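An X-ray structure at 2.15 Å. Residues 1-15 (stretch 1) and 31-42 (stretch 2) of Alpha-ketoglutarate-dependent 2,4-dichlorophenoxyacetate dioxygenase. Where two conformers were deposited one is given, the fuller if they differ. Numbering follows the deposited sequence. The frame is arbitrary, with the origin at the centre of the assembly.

Stretch 1, residues 1-15: MTIAIRQLQTHFVGQ
Stretch 2, residues 31-42: REVESAMDKYAV

A helix can pack along a hairpin through side chains alone, yet where it ends, carbonyls at and just past its last turn can join the partner's backbone directly; the first residues of this dioxygenase illustrate both modes. Stretch 1 runs extended through a strand that ends at Gln7, turns through Leu8 to Val13, and returns as a strand at Gly14 and Gln15. Arg6 N to Gln15 O (2.9 Å) and Gln15 N to Arg6 O (2.6 Å) bond the two arms, and Leu8 N to Val13 O (2.8 Å) continues the ladder toward the turn. There, Gln7 NE2 donates to Gln9 O (2.7 Å) and His11 N to Gln9 OE1 (2.8 Å). Val13 takes positive phi (79/117).

Stretch 2 enters already helical and stays so through Tyr40. Its axis runs nearly parallel to that of strand 4-7, at 13° and with a closest approach of 10.9 Å. Ala41 breaks the helix with positive phi (71/-30), and Val42 is extended (-138/134). The CA atoms of Ile3 and Glu32 lie 6.7 Å apart, but those of Phe12 and Tyr40, and of Val13 and Val42, approach to 4.7 Å. At this closer end Val13 N donates to Tyr40 O (3.0 Å) and Gly14 N to Val42 O (2.9 Å), both at 166°. Val42 O also receives a CA-H...O contact from Val13 CA at 3.3 Å. A water bridges the two stretches as well, donating to His11 O (2.7 Å) and Lys39 O (3.0 Å).

Ile3, ahead of the strand, and Ile5, within it, both point CA-to-CB toward the helix. Ile3 (p, t) places CD1 3.9 Å from Val33 CG2, while Ile5 (m, t) sets CD1 3.8 Å from Ala36 CB, whose small side chain also points toward the strand. Ile5 CG2 sits over one face of the Tyr40 ring, 4.0 Å from its centroid, in a CH-pi contact. Tyr40 (m, chi2 -81°) meets Gln7 OE1 at its ring edge, CE1 to OE1 being 3.7 Å. Gly14 suits this crowded site: an ideal CB would lie 3.2 Å from Tyr40 CG and clash with Ile5 CG2 at 2.7 Å.

Beyond the tyrosine, Phe12 (p, chi2 -45°) brings CE2 within 4.0 Å of Val42 CG2 and its ring edge, at CD2, within 4.3 Å of Ala41 CB. Val13 (t) adds CG2 at 4.0 Å from Val42 CB. At the far end, Glu32 (m, m) curls its carboxylate toward the N-terminus; OE1 lies 3.1 Å from Met1 O, but two acceptors make no hydrogen bond.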

# COMPACT_ATOMS: atom_id res chain seq x y z
N MET C 1 -3.22 -16.14 -35.12
CA MET C 1 -2.26 -15.24 -34.42
C MET C 1 -1.49 -15.97 -33.30
O MET C 1 -0.27 -15.79 -33.18
CB MET C 1 -2.97 -13.98 -33.90
CG MET C 1 -2.16 -12.69 -34.03
SD MET C 1 -3.14 -11.18 -33.84
CE MET C 1 -1.96 -9.93 -34.32
N THR C 2 -2.19 -16.79 -32.50
CA THR C 2 -1.55 -17.58 -31.43
C THR C 2 -1.80 -19.09 -31.53
O THR C 2 -2.91 -19.52 -31.82
CB THR C 2 -1.98 -17.13 -30.02
OG1 THR C 2 -3.41 -17.09 -29.95
CG2 THR C 2 -1.40 -15.76 -29.67
N ILE C 3 -0.75 -19.87 -31.27
CA ILE C 3 -0.84 -21.33 -31.19
C ILE C 3 -1.39 -21.77 -29.81
O ILE C 3 -1.23 -21.05 -28.82
CB ILE C 3 0.51 -22.04 -31.52
CG1 ILE C 3 1.62 -21.63 -30.52
CG2 ILE C 3 0.89 -21.77 -32.98
CD1 ILE C 3 2.96 -22.32 -30.72
N ALA C 4 -2.04 -22.93 -29.77
CA ALA C 4 -2.64 -23.45 -28.53
C ALA C 4 -1.57 -24.01 -27.58
O ALA C 4 -0.82 -24.93 -27.95
CB ALA C 4 -3.72 -24.48 -28.82
N ILE C 5 -1.50 -23.42 -26.38
CA ILE C 5 -0.54 -23.81 -25.34
C ILE C 5 -1.23 -23.94 -23.97
O ILE C 5 -1.90 -23.01 -23.50
CB ILE C 5 0.65 -22.81 -25.22
CG1 ILE C 5 1.42 -22.70 -26.54
CG2 ILE C 5 1.61 -23.22 -24.10
CD1 ILE C 5 2.11 -21.37 -26.73
N ARG C 6 -1.06 -25.10 -23.34
CA ARG C 6 -1.48 -25.32 -21.97
C ARG C 6 -0.25 -25.44 -21.06
O ARG C 6 0.65 -26.24 -21.33
CB ARG C 6 -2.36 -26.57 -21.89
CG ARG C 6 -3.03 -26.78 -20.54
CD ARG C 6 -3.92 -28.01 -20.54
NE ARG C 6 -3.52 -28.92 -19.47
CZ ARG C 6 -3.16 -30.19 -19.62
NH1 ARG C 6 -3.19 -30.78 -20.82
NH2 ARG C 6 -2.80 -30.90 -18.56
N GLN C 7 -0.21 -24.65 -19.99
CA GLN C 7 0.89 -24.70 -19.03
C GLN C 7 0.81 -25.96 -18.17
O GLN C 7 -0.28 -26.34 -17.73
CB GLN C 7 0.92 -23.45 -18.15
CG GLN C 7 2.23 -23.28 -17.39
CD GLN C 7 2.38 -21.91 -16.76
OE1 GLN C 7 1.94 -20.91 -17.32
NE2 GLN C 7 3.01 -21.86 -15.60
N LEU C 8 1.95 -26.61 -17.95
CA LEU C 8 1.99 -27.90 -17.24
C LEU C 8 2.57 -27.88 -15.82
O LEU C 8 2.39 -28.83 -15.06
CB LEU C 8 2.72 -28.98 -18.08
CG LEU C 8 2.21 -29.39 -19.47
CD1 LEU C 8 3.10 -30.50 -20.02
CD2 LEU C 8 0.75 -29.84 -19.46
N GLN C 9 3.27 -26.80 -15.48
CA GLN C 9 3.89 -26.67 -14.16
C GLN C 9 3.68 -25.23 -13.69
O GLN C 9 3.51 -24.34 -14.53
CB GLN C 9 5.38 -27.01 -14.22
CG GLN C 9 5.99 -27.54 -12.92
CD GLN C 9 6.65 -26.46 -12.07
OE1 GLN C 9 6.86 -25.33 -12.52
NE2 GLN C 9 7.01 -26.81 -10.84
N THR C 10 3.71 -25.01 -12.37
CA THR C 10 3.40 -23.68 -11.84
C THR C 10 4.26 -22.58 -12.44
O THR C 10 3.74 -21.51 -12.74
CB THR C 10 3.42 -23.58 -10.30
OG1 THR C 10 4.68 -24.05 -9.80
CG2 THR C 10 2.26 -24.37 -9.68
N HIS C 11 5.55 -22.85 -12.67
CA HIS C 11 6.50 -21.81 -13.11
C HIS C 11 6.79 -21.75 -14.60
O HIS C 11 7.19 -20.69 -15.10
CB HIS C 11 7.83 -21.97 -12.39
CG HIS C 11 7.79 -21.56 -10.95
ND1 HIS C 11 7.65 -22.46 -9.92
CD2 HIS C 11 7.88 -20.34 -10.37
CE1 HIS C 11 7.67 -21.82 -8.77
NE2 HIS C 11 7.81 -20.53 -9.02
N PHE C 12 6.62 -22.88 -15.29
CA PHE C 12 7.09 -23.05 -16.67
C PHE C 12 6.48 -24.29 -17.33
O PHE C 12 5.62 -24.95 -16.71
CB PHE C 12 8.65 -23.05 -16.72
CG PHE C 12 9.32 -24.32 -16.22
CD1 PHE C 12 8.92 -24.96 -15.03
CD2 PHE C 12 10.40 -24.85 -16.92
CE1 PHE C 12 9.57 -26.11 -14.59
CE2 PHE C 12 11.06 -26.00 -16.49
CZ PHE C 12 10.64 -26.63 -15.31
N VAL C 13 6.91 -24.60 -18.56
CA VAL C 13 6.49 -25.77 -19.37
C VAL C 13 5.13 -25.57 -20.03
O VAL C 13 4.10 -25.42 -19.34
CB VAL C 13 6.53 -27.14 -18.62
CG1 VAL C 13 6.27 -28.32 -19.56
CG2 VAL C 13 7.85 -27.35 -17.89
N GLY C 14 5.13 -25.56 -21.36
CA GLY C 14 3.89 -25.52 -22.14
C GLY C 14 3.66 -26.74 -23.00
O GLY C 14 4.59 -27.29 -23.60
N GLN C 15 2.40 -27.16 -23.07
CA GLN C 15 1.98 -28.22 -23.98
C GLN C 15 1.39 -27.58 -25.22
O GLN C 15 0.49 -26.74 -25.13
CB GLN C 15 0.96 -29.16 -23.32
CG GLN C 15 0.53 -30.33 -24.19
CD GLN C 15 -0.30 -31.35 -23.43
OE1 GLN C 15 0.20 -32.02 -22.52
NE2 GLN C 15 -1.56 -31.48 -23.81
N ARG C 31 7.78 -18.19 -35.40
CA ARG C 31 7.83 -17.04 -34.49
C ARG C 31 7.11 -17.36 -33.16
O ARG C 31 7.66 -17.14 -32.08
CB ARG C 31 7.22 -15.82 -35.19
CG ARG C 31 7.87 -14.49 -34.87
CD ARG C 31 7.91 -13.54 -36.08
NE ARG C 31 6.59 -13.38 -36.70
CZ ARG C 31 6.31 -13.60 -37.99
NH1 ARG C 31 7.26 -13.95 -38.87
NH2 ARG C 31 5.06 -13.44 -38.42
N GLU C 32 5.90 -17.92 -33.26
CA GLU C 32 5.10 -18.34 -32.09
C GLU C 32 5.78 -19.38 -31.22
O GLU C 32 5.78 -19.25 -29.98
CB GLU C 32 3.71 -18.83 -32.50
CG GLU C 32 2.78 -17.74 -33.01
CD GLU C 32 2.55 -16.66 -31.99
OE1 GLU C 32 1.69 -16.86 -31.10
OE2 GLU C 32 3.24 -15.61 -32.06
N VAL C 33 6.37 -20.40 -31.86
CA VAL C 33 7.05 -21.48 -31.12
C VAL C 33 8.23 -20.90 -30.36
O VAL C 33 8.42 -21.20 -29.16
CB VAL C 33 7.48 -22.66 -32.02
CG1 VAL C 33 8.32 -23.67 -31.23
CG2 VAL C 33 6.26 -23.34 -32.63
N GLU C 34 9.02 -20.06 -31.03
CA GLU C 34 10.19 -19.46 -30.38
C GLU C 34 9.82 -18.54 -29.18
O GLU C 34 10.50 -18.59 -28.15
CB GLU C 34 11.11 -18.75 -31.38
CG GLU C 34 12.38 -18.24 -30.72
CD GLU C 34 13.55 -18.01 -31.66
OE1 GLU C 34 13.38 -18.05 -32.90
OE2 GLU C 34 14.67 -17.78 -31.12
N SER C 35 8.77 -17.72 -29.33
CA SER C 35 8.28 -16.89 -28.20
C SER C 35 7.83 -17.75 -27.04
O SER C 35 8.11 -17.42 -25.87
CB SER C 35 7.15 -15.94 -28.60
OG SER C 35 7.52 -15.19 -29.73
N ALA C 36 7.15 -18.87 -27.35
CA ALA C 36 6.74 -19.86 -26.35
C ALA C 36 7.96 -20.48 -25.66
O ALA C 36 7.92 -20.76 -24.46
CB ALA C 36 5.87 -20.93 -26.97
N MET C 37 9.04 -20.67 -26.42
CA MET C 37 10.30 -21.17 -25.87
C MET C 37 10.90 -20.15 -24.93
O MET C 37 11.41 -20.51 -23.87
CB MET C 37 11.29 -21.56 -26.99
CG MET C 37 10.95 -22.85 -27.74
SD MET C 37 10.99 -24.35 -26.74
CE MET C 37 12.75 -24.62 -26.61
N ASP C 38 10.86 -18.87 -25.31
CA ASP C 38 11.30 -17.77 -24.43
C ASP C 38 10.50 -17.76 -23.12
O ASP C 38 11.09 -17.73 -22.03
CB ASP C 38 11.21 -16.41 -25.14
CG ASP C 38 12.11 -16.30 -26.38
OD1 ASP C 38 13.19 -16.94 -26.43
OD2 ASP C 38 11.71 -15.56 -27.30
N LYS C 39 9.17 -17.80 -23.23
CA LYS C 39 8.27 -17.78 -22.08
C LYS C 39 8.35 -19.07 -21.22
O LYS C 39 8.73 -19.01 -20.05
CB LYS C 39 6.84 -17.50 -22.54
CG LYS C 39 5.82 -17.35 -21.41
CD LYS C 39 4.46 -16.91 -21.95
CE LYS C 39 3.43 -16.83 -20.83
NZ LYS C 39 2.22 -16.10 -21.32
N TYR C 40 8.02 -20.22 -21.81
CA TYR C 40 7.83 -21.48 -21.09
C TYR C 40 9.11 -22.29 -20.83
O TYR C 40 9.14 -23.13 -19.93
CB TYR C 40 6.78 -22.34 -21.80
CG TYR C 40 5.41 -21.68 -21.86
CD1 TYR C 40 4.54 -21.74 -20.75
CD2 TYR C 40 4.99 -21.00 -23.01
CE1 TYR C 40 3.28 -21.14 -20.79
CE2 TYR C 40 3.73 -20.40 -23.06
CZ TYR C 40 2.88 -20.47 -21.94
OH TYR C 40 1.64 -19.89 -21.98
N ALA C 41 10.16 -22.03 -21.62
CA ALA C 41 11.47 -22.72 -21.51
C ALA C 41 11.50 -24.19 -21.98
O ALA C 41 12.55 -24.68 -22.44
CB ALA C 41 12.09 -22.56 -20.12
N VAL C 42 10.36 -24.88 -21.85
CA VAL C 42 10.20 -26.27 -22.26
C VAL C 42 8.84 -26.41 -22.94
O VAL C 42 7.82 -25.90 -22.44
CB VAL C 42 10.30 -27.28 -21.07
CG1 VAL C 42 10.19 -28.72 -21.54
CG2 VAL C 42 11.59 -27.12 -20.28
O HOH W 1 7.19 -19.74 -17.64